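Local coordinates for protein Cas13d (uncultured Ruminococcus sp, PDB 6IV9) that binds a CRISPR RNA and, through two HEPN domains, matures that guide and cleaves target RNA, at residues S62-E67 against K529-I534; N68-T73 against N133-S138; A81-E86 against S537-V542. The protein carries 2 engineered substitutions. All blocks are in the same frame, centred on the assembly; numbering follows the deposited sequence.

How the contacts relate
Three contacts illustrate how one small antiparallel sheet can be tied to distant parts of a chain and to RNA. Contacts 1, 2 and 3 start from consecutive, neighbouring strands, 60-65, 69-75 and 81-88, whose backbone bonds couple them. Contact 1 is buried and apolar, packing an outermost strand on helix 511-535 beside a crRNA nucleotide. Contact 3 lies nearer the surface and uses the loop just after that helix, mixing methyl and hydroxyl groups; Glu530 OE2 also receives the Ala81 N-H. Contact 2 approaches from elsewhere: a loop following a second sheet packs, partly buried, on Met70 with its turn and binds magnesium and RNA phosphates farther along.

Contact 1. Residues S62-E67 against K529-I534; sequences SILVSE and KEFLKI. With nucleotides of chain B.
Leu64 reaches out from its strand to meet Phe531 and Ile534, two side chains spaced three residues apart on a helix. At the start of 529-534, Lys529 NZ makes a salt bridge 2.7 Å long to Glu530 OE1, which accepts on its lone pair directed away from OE2, and the lysine has a second partner in Asp526. Glu530 OE2 is engaged by the backbone N of Ala81, on the same sheet as Leu64. Phe531 comes next, its ring touching both the strand and the RNA: Leu64 CD2 lies 4.2 Å from CE1 at the ring edge, close to the ring plane, while CZ comes within 3.6 Å of N3 of U23 of chain B. The arrangement is a helix, 511-535, laid against an outermost strand, 60-65, of a four-stranded antiparallel sheet, with Gln171 of helix 168-197 touching both Leu64 and Phe531. One turn beyond Glu530, Ile534 meets Leu64 tip to tip. Its CG2 stands anti to the backbone N, the branch that comes within 3.3 Å of Leu64 CD1, tighter than ordinary van der Waals contact. The other arm of Ile534 ends in CD1, 4.1 Å from that same Leu64 methyl.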
loop_
_atom_site.group_PDB
_atom_site.type_symbol
_atom_site.label_atom_id
_atom_site.label_comp_id
_atom_site.label_asym_id
_atom_site.label_seq_id
_atom_site.Cartn_x
_atom_site.Cartn_y
_atom_site.Cartn_z
ATOM N N SER A 62 3.712 26.794 -0.007
ATOM C CA SER A 62 5.079 26.611 -0.519
ATOM C C SER A 62 5.719 27.938 -0.930
ATOM O O SER A 62 5.011 28.863 -1.223
ATOM C CB SER A 62 4.992 25.652 -1.662
ATOM O OG SER A 62 5.975 25.886 -2.617
ATOM N N ILE A 63 7.038 27.992 -0.865
ATOM C CA ILE A 63 7.783 29.134 -1.450
ATOM C C ILE A 63 8.604 28.548 -2.597
ATOM O O ILE A 63 9.558 27.864 -2.337
ATOM C CB ILE A 63 8.681 29.837 -0.426
ATOM C CG1 ILE A 63 7.895 30.273 0.805
ATOM C CG2 ILE A 63 9.383 30.999 -1.092
ATOM C CD1 ILE A 63 8.726 30.980 1.822
ATOM N N LEU A 64 8.186 28.798 -3.822
ATOM C CA LEU A 64 8.908 28.303 -5.011
ATOM C C LEU A 64 10.020 29.293 -5.326
ATOM O O LEU A 64 9.780 30.474 -5.229
ATOM C CB LEU A 64 7.918 28.138 -6.158
ATOM C CG LEU A 64 6.786 27.170 -5.836
ATOM C CD1 LEU A 64 5.716 27.207 -6.891
ATOM C CD2 LEU A 64 7.310 25.762 -5.654
ATOM N N VAL A 65 11.192 28.780 -5.664
ATOM C CA VAL A 65 12.350 29.671 -5.901
ATOM C C VAL A 65 12.866 29.519 -7.324
ATOM O O VAL A 65 13.011 28.416 -7.799
ATOM C CB VAL A 65 13.488 29.456 -4.886
ATOM C CG1 VAL A 65 14.611 30.441 -5.101
ATOM C CG2 VAL A 65 13.024 29.491 -3.445
ATOM N N SER A 66 13.061 30.658 -7.957
ATOM C CA SER A 66 13.734 30.764 -9.269
ATOM C C SER A 66 15.008 31.595 -9.054
ATOM O O SER A 66 15.268 32.048 -7.927
ATOM C CB SER A 66 12.868 31.371 -10.305
ATOM O OG SER A 66 12.948 32.771 -10.212
ATOM N N GLU A 67 15.795 31.780 -10.094
ATOM C CA GLU A 67 17.028 32.550 -9.847
ATOM C C GLU A 67 16.653 33.967 -9.405
ATOM O O GLU A 67 17.204 34.424 -8.439
ATOM C CB GLU A 67 17.940 32.499 -11.072
ATOM C CG GLU A 67 19.281 33.159 -10.856
ATOM C CD GLU A 67 20.175 32.437 -9.865
ATOM O OE1 GLU A 67 19.664 31.556 -9.161
ATOM O OE2 GLU A 67 21.366 32.769 -9.787
ATOM N N LYS A 529 0.421 17.100 -10.978
ATOM C CA LYS A 529 -0.523 17.965 -11.726
ATOM C C LYS A 529 -0.431 19.408 -11.202
ATOM O O LYS A 529 -0.464 20.307 -12.003
ATOM C CB LYS A 529 -1.924 17.359 -11.740
ATOM C CG LYS A 529 -2.767 17.577 -10.512
ATOM C CD LYS A 529 -3.921 18.495 -10.756
ATOM C CE LYS A 529 -4.780 18.683 -9.533
ATOM N NZ LYS A 529 -3.988 19.072 -8.348
ATOM N N GLU A 530 -0.317 19.580 -9.892
ATOM C CA GLU A 530 -0.213 20.933 -9.294
ATOM C C GLU A 530 1.094 21.622 -9.700
ATOM O O GLU A 530 1.048 22.774 -9.997
ATOM C CB GLU A 530 -0.422 20.876 -7.786
ATOM C CG GLU A 530 -1.096 22.102 -7.225
ATOM C CD GLU A 530 -2.419 22.508 -7.858
ATOM O OE1 GLU A 530 -3.152 21.642 -8.318
ATOM O OE2 GLU A 530 -2.700 23.692 -7.865
ATOM N N PHE A 531 2.215 20.915 -9.692
ATOM C CA PHE A 531 3.496 21.536 -10.099
ATOM C C PHE A 531 3.429 21.978 -11.565
ATOM O O PHE A 531 3.910 23.046 -11.867
ATOM C CB PHE A 531 4.683 20.623 -9.796
ATOM C CG PHE A 531 5.102 20.651 -8.355
ATOM C CD1 PHE A 531 5.519 21.825 -7.760
ATOM C CD2 PHE A 531 5.028 19.518 -7.578
ATOM C CE1 PHE A 531 5.871 21.859 -6.426
ATOM C CE2 PHE A 531 5.393 19.551 -6.246
ATOM C CZ PHE A 531 5.816 20.719 -5.675
ATOM N N LEU A 532 2.849 21.162 -12.440
ATOM C CA LEU A 532 2.748 21.554 -13.870
ATOM C C LEU A 532 1.880 22.807 -13.969
ATOM O O LEU A 532 2.239 23.707 -14.646
ATOM C CB LEU A 532 2.121 20.411 -14.663
ATOM C CG LEU A 532 3.030 19.224 -14.940
ATOM C CD1 LEU A 532 2.261 18.099 -15.589
ATOM C CD2 LEU A 532 4.204 19.625 -15.803
ATOM N N LYS A 533 0.761 22.822 -13.273
ATOM C CA LYS A 533 -0.155 23.982 -13.300
ATOM C C LYS A 533 0.567 25.247 -12.826
ATOM O O LYS A 533 0.375 26.269 -13.424
ATOM C CB LYS A 533 -1.389 23.673 -12.460
ATOM C CG LYS A 533 -2.352 24.831 -12.343
ATOM C CD LYS A 533 -3.628 24.491 -11.643
ATOM C CE LYS A 533 -4.206 23.176 -12.095
ATOM N NZ LYS A 533 -5.685 23.210 -12.047
ATOM N N ILE A 534 1.381 25.158 -11.788
ATOM C CA ILE A 534 2.108 26.352 -11.289
ATOM C C ILE A 534 3.111 26.805 -12.351
ATOM O O ILE A 534 3.131 27.975 -12.664
ATOM C CB ILE A 534 2.810 26.032 -9.964
ATOM C CG1 ILE A 534 1.826 26.026 -8.800
ATOM C CG2 ILE A 534 3.963 26.978 -9.710
ATOM C CD1 ILE A 534 2.278 25.167 -7.653
ATOM P P U B 23 8.096 22.104 1.987
ATOM O OP1 U B 23 7.783 23.098 0.946
ATOM O OP2 U B 23 7.155 21.790 3.042
ATOM O "O5'" U B 23 8.395 20.753 1.182
ATOM C "C5'" U B 23 8.374 19.448 1.805
ATOM C "C4'" U B 23 8.105 18.403 0.721
ATOM O "O4'" U B 23 6.736 18.596 0.284
ATOM C "C3'" U B 23 8.958 18.586 -0.545
ATOM O "O3'" U B 23 9.346 17.329 -1.055
ATOM C "C2'" U B 23 8.024 19.266 -1.514
ATOM O "O2'" U B 23 8.382 19.117 -2.889
ATOM C "C1'" U B 23 6.673 18.656 -1.128
ATOM N N1 U B 23 5.572 19.550 -1.515
ATOM C C2 U B 23 4.697 19.134 -2.503
ATOM O O2 U B 23 4.780 18.061 -3.040
ATOM N N3 U B 23 3.748 20.058 -2.862
ATOM C C4 U B 23 3.593 21.313 -2.374
ATOM O O4 U B 23 2.701 22.030 -2.826
ATOM C C5 U B 23 4.515 21.668 -1.338
ATOM C C6 U B 23 5.441 20.790 -0.948
#

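Contact 2. Residues N68-T73 against N133-S138; sequences NKMYIT and NPTHRS. With MG (magnesium ion), chain C; nucleotides of chain B.
Met70 lays its thioether against Asn133, Pro134 and Thr135, the first three residues of a type I beta turn that runs from Asn133 to His136. The turn follows strand 129-132 of a three-stranded sheet, so Met70, on strand 69-75 of the other sheet, joins the two. Packing is closest at the sulfur. Met70 SD lies 3.5 Å from Asn133 OD1 and 3.9 Å from Pro134 CD, and the methionine chain, bent at its last torsion (chi3 -71°), brings CE near the amide of Asn133. The amide is fixed from within the turn. An Asx turn forms as Thr135 N donates to Asn133 OD1 over 3.0 Å, and Thr135 OG1 donates to the same oxygen from the same face of its plane, well above that plane; Asn133 ND2 is taken up by Asn111 O. Met70 therefore packs on an oxygen already gripped by two hydrogen bonds.

From His136 onward the segment leaves Met70 for the metal and the crRNA, ending at the solvent-exposed Ser138. Arg137 NH1, in the guanidinium plane, reaches back to a lone pair of Pro134 O. Arg137 O binds magnesium at 2.4 Å, and Glu140 O and four waters complete six oxygen ligands. Two of those waters also belong to the loop: water 1 donates to Thr135 O and sits above one guanidinium face, offset toward its rim, whereas water 2 accepts from Arg137 N. RNA is held at its phosphates. His136, approached at its ring edge, donates from NE2 to OP1 of U7 of chain B over 2.8 Å, and Ser138 N gives OP1 of G6 of chain B a nearly straight bond of 3.0 Å, with an N-H...O angle of 177°.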
loop_
_atom_site.group_PDB
_atom_site.type_symbol
_atom_site.label_atom_id
_atom_site.label_comp_id
_atom_site.label_asym_id
_atom_site.label_seq_id
_atom_site.Cartn_x
_atom_site.Cartn_y
_atom_site.Cartn_z
ATOM N N ASN A 68 15.698 34.610 -10.049
ATOM C CA ASN A 68 15.476 36.029 -9.686
ATOM C C ASN A 68 14.239 36.251 -8.811
ATOM O O ASN A 68 14.166 37.293 -8.198
ATOM C CB ASN A 68 15.504 36.899 -10.943
ATOM C CG ASN A 68 16.831 36.815 -11.669
ATOM O OD1 ASN A 68 16.906 36.316 -12.779
ATOM N ND2 ASN A 68 17.892 37.278 -11.037
ATOM N N LYS A 69 13.351 35.274 -8.700
ATOM C CA LYS A 69 12.081 35.511 -7.984
ATOM C C LYS A 69 11.698 34.356 -7.069
ATOM O O LYS A 69 12.246 33.293 -7.223
ATOM C CB LYS A 69 10.959 35.553 -9.009
ATOM C CG LYS A 69 11.113 36.586 -10.101
ATOM C CD LYS A 69 11.253 37.964 -9.561
ATOM C CE LYS A 69 11.311 39.002 -10.656
ATOM N NZ LYS A 69 11.325 40.376 -10.107
ATOM N N MET A 70 10.790 34.634 -6.143
ATOM C CA MET A 70 10.181 33.624 -5.251
ATOM C C MET A 70 8.680 33.743 -5.456
ATOM O O MET A 70 8.211 34.856 -5.659
ATOM C CB MET A 70 10.471 33.879 -3.773
ATOM C CG MET A 70 11.870 33.595 -3.373
ATOM S SD MET A 70 12.099 33.776 -1.621
ATOM C CE MET A 70 11.971 35.544 -1.410
ATOM N N TYR A 71 7.989 32.617 -5.464
ATOM C CA TYR A 71 6.521 32.619 -5.592
ATOM C C TYR A 71 5.975 31.948 -4.344
ATOM O O TYR A 71 6.320 30.824 -4.101
ATOM C CB TYR A 71 6.086 31.912 -6.871
ATOM C CG TYR A 71 6.717 32.501 -8.098
ATOM C CD1 TYR A 71 7.945 32.068 -8.542
ATOM C CD2 TYR A 71 6.100 33.523 -8.779
ATOM C CE1 TYR A 71 8.536 32.621 -9.657
ATOM C CE2 TYR A 71 6.675 34.092 -9.896
ATOM C CZ TYR A 71 7.900 33.641 -10.332
ATOM O OH TYR A 71 8.466 34.207 -11.426
ATOM N N ILE A 72 5.123 32.654 -3.631
ATOM C CA ILE A 72 4.519 32.157 -2.375
ATOM C C ILE A 72 3.111 31.660 -2.681
ATOM O O ILE A 72 2.359 32.382 -3.287
ATOM C CB ILE A 72 4.513 33.296 -1.349
ATOM C CG1 ILE A 72 5.942 33.729 -1.032
ATOM C CG2 ILE A 72 3.737 32.907 -0.116
ATOM C CD1 ILE A 72 6.059 34.726 0.064
ATOM N N THR A 73 2.795 30.444 -2.260
ATOM C CA THR A 73 1.444 29.910 -2.498
ATOM C C THR A 73 0.776 29.610 -1.158
ATOM O O THR A 73 1.459 29.426 -0.180
ATOM C CB THR A 73 1.451 28.635 -3.348
ATOM O OG1 THR A 73 2.072 27.601 -2.598
ATOM C CG2 THR A 73 2.123 28.797 -4.690
ATOM N N ASN A 133 13.829 33.089 4.868
ATOM C CA ASN A 133 13.787 33.337 3.417
ATOM C C ASN A 133 14.567 32.142 2.862
ATOM O O ASN A 133 15.705 31.988 3.217
ATOM C CB ASN A 133 14.448 34.671 3.097
ATOM C CG ASN A 133 14.559 34.951 1.623
ATOM O OD1 ASN A 133 14.578 34.041 0.826
ATOM N ND2 ASN A 133 14.648 36.213 1.267
ATOM N N PRO A 134 14.000 31.304 1.982
ATOM C CA PRO A 134 14.667 30.092 1.513
ATOM C C PRO A 134 15.950 30.314 0.704
ATOM O O PRO A 134 16.692 29.416 0.563
ATOM C CB PRO A 134 13.616 29.343 0.698
ATOM C CG PRO A 134 12.597 30.370 0.357
ATOM C CD PRO A 134 12.698 31.456 1.403
ATOM N N THR A 135 16.160 31.532 0.219
ATOM C CA THR A 135 17.368 31.849 -0.575
ATOM C C THR A 135 18.562 32.138 0.343
ATOM O O THR A 135 19.648 32.290 -0.166
ATOM C CB THR A 135 17.116 33.032 -1.507
ATOM O OG1 THR A 135 16.873 34.183 -0.716
ATOM C CG2 THR A 135 15.958 32.815 -2.446
ATOM N N HIS A 136 18.350 32.192 1.649
ATOM C CA HIS A 136 19.438 32.538 2.594
ATOM C C HIS A 136 20.077 31.279 3.175
ATOM O O HIS A 136 19.502 30.686 4.076
ATOM C CB HIS A 136 18.867 33.419 3.698
ATOM C CG HIS A 136 19.870 33.829 4.712
ATOM N ND1 HIS A 136 20.894 34.658 4.419
ATOM C CD2 HIS A 136 19.989 33.541 6.014
ATOM C CE1 HIS A 136 21.618 34.846 5.488
ATOM N NE2 HIS A 136 21.086 34.182 6.468
ATOM N N ARG A 137 21.221 30.879 2.626
ATOM C CA ARG A 137 21.974 29.692 3.096
ATOM C C ARG A 137 23.479 29.973 3.023
ATOM O O ARG A 137 23.947 30.346 1.972
ATOM C CB ARG A 137 21.587 28.464 2.274
ATOM C CG ARG A 137 20.093 28.213 2.213
ATOM C CD ARG A 137 19.688 27.041 1.353
ATOM N NE ARG A 137 20.385 26.969 0.098
ATOM C CZ ARG A 137 20.114 27.697 -0.966
ATOM N NH1 ARG A 137 19.104 28.538 -0.959
ATOM N NH2 ARG A 137 20.833 27.551 -2.055
ATOM N N SER A 138 24.193 29.744 4.111
ATOM C CA SER A 138 25.646 30.029 4.139
ATOM C C SER A 138 26.419 29.019 3.296
ATOM O O SER A 138 26.040 27.871 3.253
ATOM C CB SER A 138 26.166 30.066 5.530
ATOM O OG SER A 138 26.262 28.765 6.016
HETATM MG MG MG C . 23.928 31.774 0.081
ATOM P P G B 6 22.058 27.760 7.299
ATOM O OP1 G B 6 22.957 28.652 6.575
ATOM O OP2 G B 6 22.519 27.075 8.464
ATOM O "O5'" G B 6 20.808 28.548 7.846
ATOM C "C5'" G B 6 20.114 29.518 7.053
ATOM C "C4'" G B 6 19.022 30.176 7.848
ATOM O "O4'" G B 6 18.056 29.174 8.281
ATOM C "C3'" G B 6 19.464 30.844 9.170
ATOM O "O3'" G B 6 19.921 32.162 8.940
ATOM C "C2'" G B 6 18.165 30.869 9.955
ATOM O "O2'" G B 6 17.292 31.897 9.498
ATOM C "C1'" G B 6 17.602 29.492 9.602
ATOM N N9 G B 6 18.018 28.418 10.497
ATOM C C8 G B 6 19.023 27.507 10.312
ATOM N N7 G B 6 19.114 26.645 11.283
ATOM C C5 G B 6 18.115 27.020 12.165
ATOM C C6 G B 6 17.764 26.492 13.426
ATOM O O6 G B 6 18.213 25.504 13.989
ATOM N N1 G B 6 16.736 27.217 14.014
ATOM C C2 G B 6 16.198 28.358 13.509
ATOM N N2 G B 6 15.241 28.932 14.244
ATOM N N3 G B 6 16.496 28.852 12.321
ATOM C C4 G B 6 17.451 28.130 11.707
ATOM P P U B 7 21.094 32.762 9.867
ATOM O OP1 U B 7 21.494 34.039 9.248
ATOM O OP2 U B 7 22.036 31.749 10.128
ATOM O "O5'" U B 7 20.427 32.872 11.282
ATOM C "C5'" U B 7 19.402 33.812 11.431
ATOM C "C4'" U B 7 18.774 33.684 12.783
ATOM O "O4'" U B 7 18.105 32.422 12.866
ATOM C "C3'" U B 7 19.683 33.691 13.995
ATOM O "O3'" U B 7 20.031 35.011 14.358
ATOM C "C2'" U B 7 18.753 33.102 15.033
ATOM O "O2'" U B 7 17.705 33.985 15.384
ATOM C "C1'" U B 7 18.120 31.989 14.212
ATOM N N1 U B 7 18.899 30.758 14.263
ATOM C C2 U B 7 18.675 29.960 15.346
ATOM O O2 U B 7 17.902 30.266 16.242
ATOM N N3 U B 7 19.404 28.809 15.364
ATOM C C4 U B 7 20.301 28.371 14.416
ATOM O O4 U B 7 20.873 27.298 14.584
ATOM C C5 U B 7 20.522 29.284 13.338
ATOM C C6 U B 7 19.858 30.440 13.323
HETATM O O HOH W 1 21.918 30.720 -0.802
HETATM O O HOH W 2 22.738 33.218 1.427
HETATM O O HOH W 3 23.907 33.454 -1.692
HETATM O O HOH W 4 26.254 32.306 0.574
#

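Contact 3. Residues A81-E86 against S537-V542; sequences AVLEYE and SSAVDV
The strand on either side of a classic beta bulge, at Leu83 and Glu86 of strand 81-88, faces an ST motif in the loop that follows helix 511-535. Glu84 and Tyr85 share Ile72 as their partner on the neighbouring strand, and the bulge is consistent with Leu83 and Glu86 both facing the loop. Glu84 and Tyr85 point to the other side: the Glu84 carboxylate is hydrogen-bonded to Ser74, Ser98, Ser103 and Asn104, while Tyr85 OH reaches Ile105 and Leu107 of the second sheet.

On the loop side Leu83 carries most of the contact. Leu83 CD1 lies 3.6 Å from Ser537 OG and 3.9 Å from Ser537 CB, with Ala539 CB farther off at 4.4 Å. Thr73 of the next strand and Leu97 of a loop also pack on Leu83. The Glu86 chain is extended beyond CG, which stands anti to the backbone N (chi1 174°), yet Glu86 OE1 stops 4.1 Å from Ala539 O, where no hydrogen bond links the two oxygens.

Ser537 OG, touched by the Leu83 methyl, is hydrogen-bonded to Ile534 O of the preceding helix and accepts from Val540 N. An alanine here would remove that oxygen, and would probably leave Val540 N and Ile534 O without their shared hydroxyl partner and open a gap beside Leu83 CD1. No hydrogen bond crosses between the two segments, so their meeting rests on van der Waals contact. The loop is instead stiffened from within: the Val540 N-H points at Ser537 OG across 3.0 Å, with an N-H...O angle of 156°.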
loop_
_atom_site.group_PDB
_atom_site.type_symbol
_atom_site.label_atom_id
_atom_site.label_comp_id
_atom_site.label_asym_id
_atom_site.label_seq_id
_atom_site.Cartn_x
_atom_site.Cartn_y
_atom_site.Cartn_z
ATOM N N ALA A 81 -3.170 24.911 -5.146
ATOM C CA ALA A 81 -2.280 26.007 -4.724
ATOM C C ALA A 81 -2.883 27.344 -5.151
ATOM O O ALA A 81 -3.391 27.424 -6.237
ATOM C CB ALA A 81 -0.928 25.835 -5.346
ATOM N N VAL A 82 -2.870 28.322 -4.261
ATOM C CA VAL A 82 -3.326 29.687 -4.618
ATOM C C VAL A 82 -2.052 30.518 -4.731
ATOM O O VAL A 82 -1.377 30.659 -3.735
ATOM C CB VAL A 82 -4.255 30.265 -3.540
ATOM C CG1 VAL A 82 -4.547 31.729 -3.777
ATOM C CG2 VAL A 82 -5.535 29.478 -3.411
ATOM N N LEU A 83 -1.721 30.988 -5.925
ATOM C CA LEU A 83 -0.514 31.835 -6.031
ATOM C C LEU A 83 -0.838 33.134 -5.299
ATOM O O LEU A 83 -1.832 33.759 -5.622
ATOM C CB LEU A 83 -0.189 32.090 -7.499
ATOM C CG LEU A 83 0.777 31.093 -8.115
ATOM C CD1 LEU A 83 0.760 31.182 -9.627
ATOM C CD2 LEU A 83 2.164 31.319 -7.574
ATOM N N GLU A 84 -0.018 33.496 -4.332
ATOM C CA GLU A 84 -0.329 34.694 -3.535
ATOM C C GLU A 84 0.591 35.848 -3.907
ATOM O O GLU A 84 0.096 36.930 -4.160
ATOM C CB GLU A 84 -0.139 34.376 -2.056
ATOM C CG GLU A 84 -1.182 33.431 -1.494
ATOM C CD GLU A 84 -2.464 34.089 -1.021
ATOM O OE1 GLU A 84 -2.617 35.270 -1.241
ATOM O OE2 GLU A 84 -3.282 33.410 -0.441
ATOM N N TYR A 85 1.894 35.620 -3.875
ATOM C CA TYR A 85 2.809 36.746 -4.138
ATOM C C TYR A 85 4.014 36.332 -4.960
ATOM O O TYR A 85 4.433 35.210 -4.901
ATOM C CB TYR A 85 3.373 37.277 -2.823
ATOM C CG TYR A 85 2.343 37.841 -1.891
ATOM C CD1 TYR A 85 1.700 37.028 -0.988
ATOM C CD2 TYR A 85 2.006 39.176 -1.920
ATOM C CE1 TYR A 85 0.744 37.520 -0.129
ATOM C CE2 TYR A 85 1.055 39.689 -1.064
ATOM C CZ TYR A 85 0.414 38.854 -0.175
ATOM O OH TYR A 85 -0.529 39.330 0.675
ATOM N N GLU A 86 4.536 37.298 -5.694
ATOM C CA GLU A 86 5.816 37.141 -6.402
ATOM C C GLU A 86 6.769 38.106 -5.702
ATOM O O GLU A 86 6.385 39.234 -5.516
ATOM C CB GLU A 86 5.665 37.486 -7.873
ATOM C CG GLU A 86 6.979 37.472 -8.600
ATOM C CD GLU A 86 6.811 37.942 -10.022
ATOM O OE1 GLU A 86 5.796 37.614 -10.624
ATOM O OE2 GLU A 86 7.677 38.640 -10.495
ATOM N N SER A 537 1.666 28.662 -15.213
ATOM C CA SER A 537 0.919 29.881 -14.826
ATOM C C SER A 537 1.505 31.112 -15.520
ATOM O O SER A 537 2.668 31.102 -15.826
ATOM C CB SER A 537 0.930 30.051 -13.335
ATOM O OG SER A 537 2.202 30.430 -12.877
ATOM N N SER A 538 0.693 32.152 -15.698
ATOM C CA SER A 538 1.175 33.410 -16.320
ATOM C C SER A 538 2.275 33.997 -15.451
ATOM O O SER A 538 3.232 34.494 -15.981
ATOM C CB SER A 538 0.076 34.414 -16.419
ATOM O OG SER A 538 -1.092 33.822 -16.914
ATOM N N ALA A 539 2.075 33.966 -14.141
ATOM C CA ALA A 539 3.046 34.544 -13.194
ATOM C C ALA A 539 4.383 33.807 -13.213
ATOM O O ALA A 539 5.402 34.469 -13.175
ATOM C CB ALA A 539 2.442 34.553 -11.825
ATOM N N VAL A 540 4.371 32.478 -13.233
ATOM C CA VAL A 540 5.666 31.746 -13.203
ATOM C C VAL A 540 6.189 31.556 -14.622
ATOM O O VAL A 540 7.324 31.894 -14.858
ATOM C CB VAL A 540 5.517 30.406 -12.467
ATOM C CG1 VAL A 540 6.816 29.642 -12.453
ATOM C CG2 VAL A 540 5.028 30.631 -11.058
ATOM N N ASP A 541 5.378 30.946 -15.475
ATOM C CA ASP A 541 5.687 30.824 -16.919
ATOM C C ASP A 541 7.092 30.277 -17.178
ATOM O O ASP A 541 7.865 30.976 -17.803
ATOM C CB ASP A 541 5.489 32.166 -17.613
ATOM C CG ASP A 541 5.508 32.067 -19.123
ATOM O OD1 ASP A 541 4.974 31.092 -19.650
ATOM O OD2 ASP A 541 6.064 32.972 -19.744
ATOM N N VAL A 542 7.418 29.103 -16.652
ATOM C CA VAL A 542 8.747 28.502 -16.947
ATOM C C VAL A 542 8.507 27.301 -17.858
ATOM O O VAL A 542 7.450 26.723 -17.773
ATOM C CB VAL A 542 9.518 28.088 -15.686
ATOM C CG1 VAL A 542 9.885 29.282 -14.833
ATOM C CG2 VAL A 542 8.755 27.065 -14.876
#